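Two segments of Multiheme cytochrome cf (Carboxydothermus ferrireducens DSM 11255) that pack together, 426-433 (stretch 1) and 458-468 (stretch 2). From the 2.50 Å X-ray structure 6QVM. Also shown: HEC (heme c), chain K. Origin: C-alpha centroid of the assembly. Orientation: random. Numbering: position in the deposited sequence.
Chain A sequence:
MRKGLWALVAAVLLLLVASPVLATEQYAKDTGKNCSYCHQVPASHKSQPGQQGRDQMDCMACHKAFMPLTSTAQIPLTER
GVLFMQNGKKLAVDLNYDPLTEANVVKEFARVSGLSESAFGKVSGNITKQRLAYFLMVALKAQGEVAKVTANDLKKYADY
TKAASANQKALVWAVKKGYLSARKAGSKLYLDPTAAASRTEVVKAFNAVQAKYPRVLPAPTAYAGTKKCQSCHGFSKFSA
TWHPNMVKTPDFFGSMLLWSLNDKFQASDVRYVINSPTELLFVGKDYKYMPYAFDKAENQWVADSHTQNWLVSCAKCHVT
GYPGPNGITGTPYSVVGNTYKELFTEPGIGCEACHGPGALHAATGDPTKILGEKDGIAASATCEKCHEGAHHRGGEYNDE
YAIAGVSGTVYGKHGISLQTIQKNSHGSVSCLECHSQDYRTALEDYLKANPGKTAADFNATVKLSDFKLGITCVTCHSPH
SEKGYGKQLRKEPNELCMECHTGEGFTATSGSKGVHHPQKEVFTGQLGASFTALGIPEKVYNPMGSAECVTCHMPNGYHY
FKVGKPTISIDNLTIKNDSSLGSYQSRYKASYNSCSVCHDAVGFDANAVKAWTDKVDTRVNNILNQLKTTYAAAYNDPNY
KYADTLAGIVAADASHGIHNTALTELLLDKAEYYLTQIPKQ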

# COMPACT_ATOMS: atom_id res chain seq x y z
N HIS A 426 -30.45 0.33 18.40
CA HIS A 426 -30.63 1.43 17.46
C HIS A 426 -29.42 1.56 16.54
O HIS A 426 -28.86 2.64 16.38
CB HIS A 426 -30.90 2.73 18.20
CG HIS A 426 -30.92 2.60 19.69
ND1 HIS A 426 -29.77 2.64 20.45
CD2 HIS A 426 -31.94 2.45 20.56
CE1 HIS A 426 -30.08 2.51 21.72
NE2 HIS A 426 -31.40 2.39 21.82
N GLY A 427 -28.99 0.45 15.94
CA GLY A 427 -27.84 0.46 15.06
C GLY A 427 -28.25 0.77 13.64
O GLY A 427 -29.16 0.14 13.10
N SER A 428 -27.59 1.75 13.04
CA SER A 428 -27.97 2.24 11.72
C SER A 428 -26.73 2.42 10.85
O SER A 428 -25.60 2.20 11.30
CB SER A 428 -28.76 3.55 11.82
OG SER A 428 -28.75 4.24 10.59
N VAL A 429 -26.95 2.83 9.60
CA VAL A 429 -25.86 3.03 8.67
C VAL A 429 -25.17 4.37 8.93
O VAL A 429 -23.97 4.52 8.67
CB VAL A 429 -26.37 2.91 7.22
CG1 VAL A 429 -25.33 3.37 6.21
CG2 VAL A 429 -26.80 1.48 6.93
N SER A 430 -25.90 5.34 9.47
CA SER A 430 -25.31 6.65 9.77
C SER A 430 -24.11 6.54 10.69
O SER A 430 -23.20 7.38 10.64
CB SER A 430 -26.37 7.57 10.38
OG SER A 430 -26.48 8.77 9.64
N CYS A 431 -24.06 5.49 11.52
CA CYS A 431 -23.04 5.37 12.55
C CYS A 431 -21.70 4.88 12.01
O CYS A 431 -20.69 5.02 12.70
CB CYS A 431 -23.54 4.41 13.64
SG CYS A 431 -25.32 4.53 13.94
N LEU A 432 -21.68 4.31 10.81
CA LEU A 432 -20.45 3.72 10.29
C LEU A 432 -19.44 4.79 9.87
O LEU A 432 -18.28 4.46 9.60
CB LEU A 432 -20.78 2.80 9.12
CG LEU A 432 -21.91 1.82 9.42
CD1 LEU A 432 -22.41 1.17 8.14
CD2 LEU A 432 -21.45 0.77 10.42
N GLU A 433 -19.87 6.05 9.81
CA GLU A 433 -19.01 7.20 9.59
C GLU A 433 -17.75 7.11 10.43
O GLU A 433 -16.65 7.39 9.94
CB GLU A 433 -19.79 8.48 9.91
CG GLU A 433 -18.93 9.66 10.28
CD GLU A 433 -19.20 10.86 9.41
OE1 GLU A 433 -18.84 10.83 8.22
OE2 GLU A 433 -19.78 11.85 9.92
N PHE A 458 -26.39 8.59 0.49
CA PHE A 458 -25.71 7.34 0.17
C PHE A 458 -26.26 6.20 1.01
O PHE A 458 -26.35 5.06 0.55
CB PHE A 458 -24.20 7.47 0.38
CG PHE A 458 -23.47 6.15 0.42
CD1 PHE A 458 -23.32 5.39 -0.73
CD2 PHE A 458 -22.94 5.67 1.61
CE1 PHE A 458 -22.66 4.18 -0.70
CE2 PHE A 458 -22.28 4.45 1.65
CZ PHE A 458 -22.14 3.71 0.49
N ASN A 459 -26.64 6.52 2.25
CA ASN A 459 -27.16 5.53 3.19
C ASN A 459 -28.43 4.87 2.65
O ASN A 459 -28.76 3.74 3.03
CB ASN A 459 -27.43 6.19 4.54
CG ASN A 459 -26.19 6.82 5.16
OD1 ASN A 459 -25.89 6.60 6.33
ND2 ASN A 459 -25.46 7.62 4.38
N ALA A 460 -29.15 5.57 1.77
CA ALA A 460 -30.33 4.97 1.14
C ALA A 460 -29.97 3.74 0.32
O ALA A 460 -30.81 2.85 0.14
CB ALA A 460 -31.03 6.01 0.26
N THR A 461 -28.74 3.68 -0.18
CA THR A 461 -28.34 2.61 -1.08
C THR A 461 -27.98 1.32 -0.35
O THR A 461 -28.03 0.25 -0.97
CB THR A 461 -27.14 3.08 -1.93
OG1 THR A 461 -27.36 4.42 -2.37
CG2 THR A 461 -26.96 2.18 -3.14
N VAL A 462 -27.64 1.39 0.93
CA VAL A 462 -26.96 0.29 1.60
C VAL A 462 -27.63 -0.05 2.92
O VAL A 462 -28.17 0.82 3.62
CB VAL A 462 -25.47 0.62 1.83
CG1 VAL A 462 -24.68 0.39 0.56
CG2 VAL A 462 -25.31 2.06 2.30
N LYS A 463 -27.61 -1.33 3.26
CA LYS A 463 -28.03 -1.81 4.57
C LYS A 463 -26.80 -1.97 5.46
O LYS A 463 -25.69 -2.18 4.98
CB LYS A 463 -28.77 -3.14 4.45
N LEU A 464 -27.03 -1.84 6.78
CA LEU A 464 -25.94 -1.97 7.75
C LEU A 464 -25.16 -3.27 7.56
O LEU A 464 -23.96 -3.31 7.83
CB LEU A 464 -26.51 -1.89 9.16
CG LEU A 464 -25.68 -2.50 10.30
CD1 LEU A 464 -24.50 -1.61 10.65
CD2 LEU A 464 -26.55 -2.76 11.52
N SER A 465 -25.83 -4.32 7.09
CA SER A 465 -25.23 -5.64 6.97
C SER A 465 -24.28 -5.79 5.78
O SER A 465 -23.55 -6.78 5.72
CB SER A 465 -26.33 -6.70 6.88
OG SER A 465 -27.45 -6.21 6.16
N ASP A 466 -24.26 -4.84 4.84
CA ASP A 466 -23.35 -4.94 3.71
C ASP A 466 -21.89 -4.89 4.15
O ASP A 466 -21.02 -5.50 3.52
CB ASP A 466 -23.62 -3.83 2.70
CG ASP A 466 -24.95 -3.97 2.00
OD1 ASP A 466 -25.52 -5.08 2.02
OD2 ASP A 466 -25.42 -2.97 1.41
N PHE A 467 -21.61 -4.18 5.24
CA PHE A 467 -20.26 -3.81 5.63
C PHE A 467 -19.72 -4.78 6.67
O PHE A 467 -20.45 -5.25 7.55
CB PHE A 467 -20.24 -2.37 6.15
CG PHE A 467 -20.75 -1.36 5.15
CD1 PHE A 467 -19.94 -0.92 4.12
CD2 PHE A 467 -22.04 -0.87 5.23
CE1 PHE A 467 -20.40 -0.00 3.19
CE2 PHE A 467 -22.51 0.05 4.30
CZ PHE A 467 -21.69 0.48 3.28
N LYS A 468 -18.41 -5.06 6.57
CA LYS A 468 -17.80 -6.16 7.30
C LYS A 468 -16.51 -5.79 8.01
O LYS A 468 -15.89 -6.68 8.62
CB LYS A 468 -17.56 -7.35 6.35
CG LYS A 468 -17.09 -6.96 4.96
FE HEC K . -20.50 5.73 18.22
CHA HEC K . -18.84 4.80 21.13
CHB HEC K . -23.07 3.58 19.04
CHC HEC K . -22.45 7.05 15.68
CHD HEC K . -17.97 7.86 17.37
NA HEC K . -20.88 4.44 19.79
C1A HEC K . -20.06 4.19 20.87
C2A HEC K . -20.68 3.17 21.70
C3A HEC K . -21.85 2.84 21.11
C4A HEC K . -22.00 3.63 19.91
CMA HEC K . -22.87 1.80 21.62
CAA HEC K . -20.08 2.60 23.01
CBA HEC K . -20.90 3.11 24.19
CGA HEC K . -20.08 3.23 25.45
O1A HEC K . -20.41 4.11 26.28
O2A HEC K . -19.11 2.44 25.64
NB HEC K . -22.40 5.39 17.50
C1B HEC K . -23.29 4.45 17.98
C2B HEC K . -24.50 4.53 17.19
C3B HEC K . -24.33 5.49 16.26
C4B HEC K . -23.00 6.05 16.44
CMB HEC K . -25.76 3.64 17.39
CAB HEC K . -25.34 5.94 15.17
CBB HEC K . -26.59 6.57 15.83
NC HEC K . -20.25 7.17 16.79
C1C HEC K . -21.18 7.56 15.84
C2C HEC K . -20.58 8.58 15.00
C3C HEC K . -19.36 8.86 15.50
C4C HEC K . -19.12 7.95 16.61
CMC HEC K . -21.34 9.30 13.86
CAC HEC K . -18.31 9.87 14.97
CBC HEC K . -18.83 11.32 14.91
ND HEC K . -18.68 6.23 19.10
C1D HEC K . -17.81 7.18 18.56
C2D HEC K . -16.70 7.34 19.47
C3D HEC K . -16.97 6.38 20.65
C4D HEC K . -18.22 5.74 20.33
CMD HEC K . -15.50 8.29 19.26
CAD HEC K . -16.10 6.15 21.91
CBD HEC K . -16.09 7.41 22.76
CGD HEC K . -15.87 7.11 24.23
O1D HEC K . -15.18 6.11 24.56
O2D HEC K . -16.40 7.89 25.07

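The contact is small, burying 372 Å² over both sides, and it is held together by shape: among the modelled atoms no hydrogen bond crosses between the stretches. Its centre is Val429, which carries the largest covered area of any residue here and points its CA-to-CB bond toward the other stretch. The partner surface is a hollow lined partly by side chains and partly by bare backbone. CG2 of Val429 sits 3.3 Å from Leu464 N and 3.6 Å from Val462 O, so this methyl lies against the main chain where it runs from Val462 through Lys463 to Leu464. The other methyl, CG1, lies 3.3 Å from Asn459 OD1 and 4.1 Å from Val462 CG2. Being beta-branched, Val429 places its two methyls on different parts of the hollow at once. The main chains come near as well: the CA atoms of Val429 and Leu464 are 5.1 Å apart.

Leu464 answers with a bump of its own. Its CA-to-CB bond points sideways, yet the side chain, in a t, p conformation, runs along stretch 1 and meets several residues in turn. CD2 comes within 4.2 Å of Gly427 O, CD1 within 4.0 Å of Ser428 O, and the same CD1 lies 3.9 Å from Leu432 CD2. An ideal CB built on Gly427 would point toward stretch 2 and meet Leu464 CD2 at 4.1 Å, so the glycine is not required here to avoid that methyl.

Leu432 extends the apolar patch. Three residues after Val429, it also points toward stretch 2, and the backbone hydrogen bond from Leu432 N to Val429 O, 3.1 Å long, closes the turn that sets the two on a common side. While its CD2 meets Leu464, its CD1 reaches Phe467 CD2 at 3.6 Å, approaching the ring obliquely. Stretch 2 brings Leu464 and Phe467 to this leucine with a turn of its own, in which Asp466 N hydrogen-bonds to Lys463 O at 3.0 Å and Asp466 OD2 accepts from Lys463 N at 3.3 Å.

The polar atoms beside the valine show that proximity is not bonding. Asn459 points toward stretch 1, and its OD1 stands 3.4 Å from Ser430 N, but the angle is poor. That amide instead donates to Ser428 OG, at 3.3 Å and 160°, so the serine, whose CA-to-CB bond points away from stretch 2, satisfies the backbone locally. Asn459 ND2 is hydrogen-bonded elsewhere in the structure.

Between Val429 and Leu432, Cys431 turns its CB sideways and takes no part in the packing. Its SG is instead joined covalently to heme c at CAB, 1.9 Å away. The same short run thus carries a covalent link to the heme at Cys431 and, at Val429 and Leu432, side chains that pack on stretch 2.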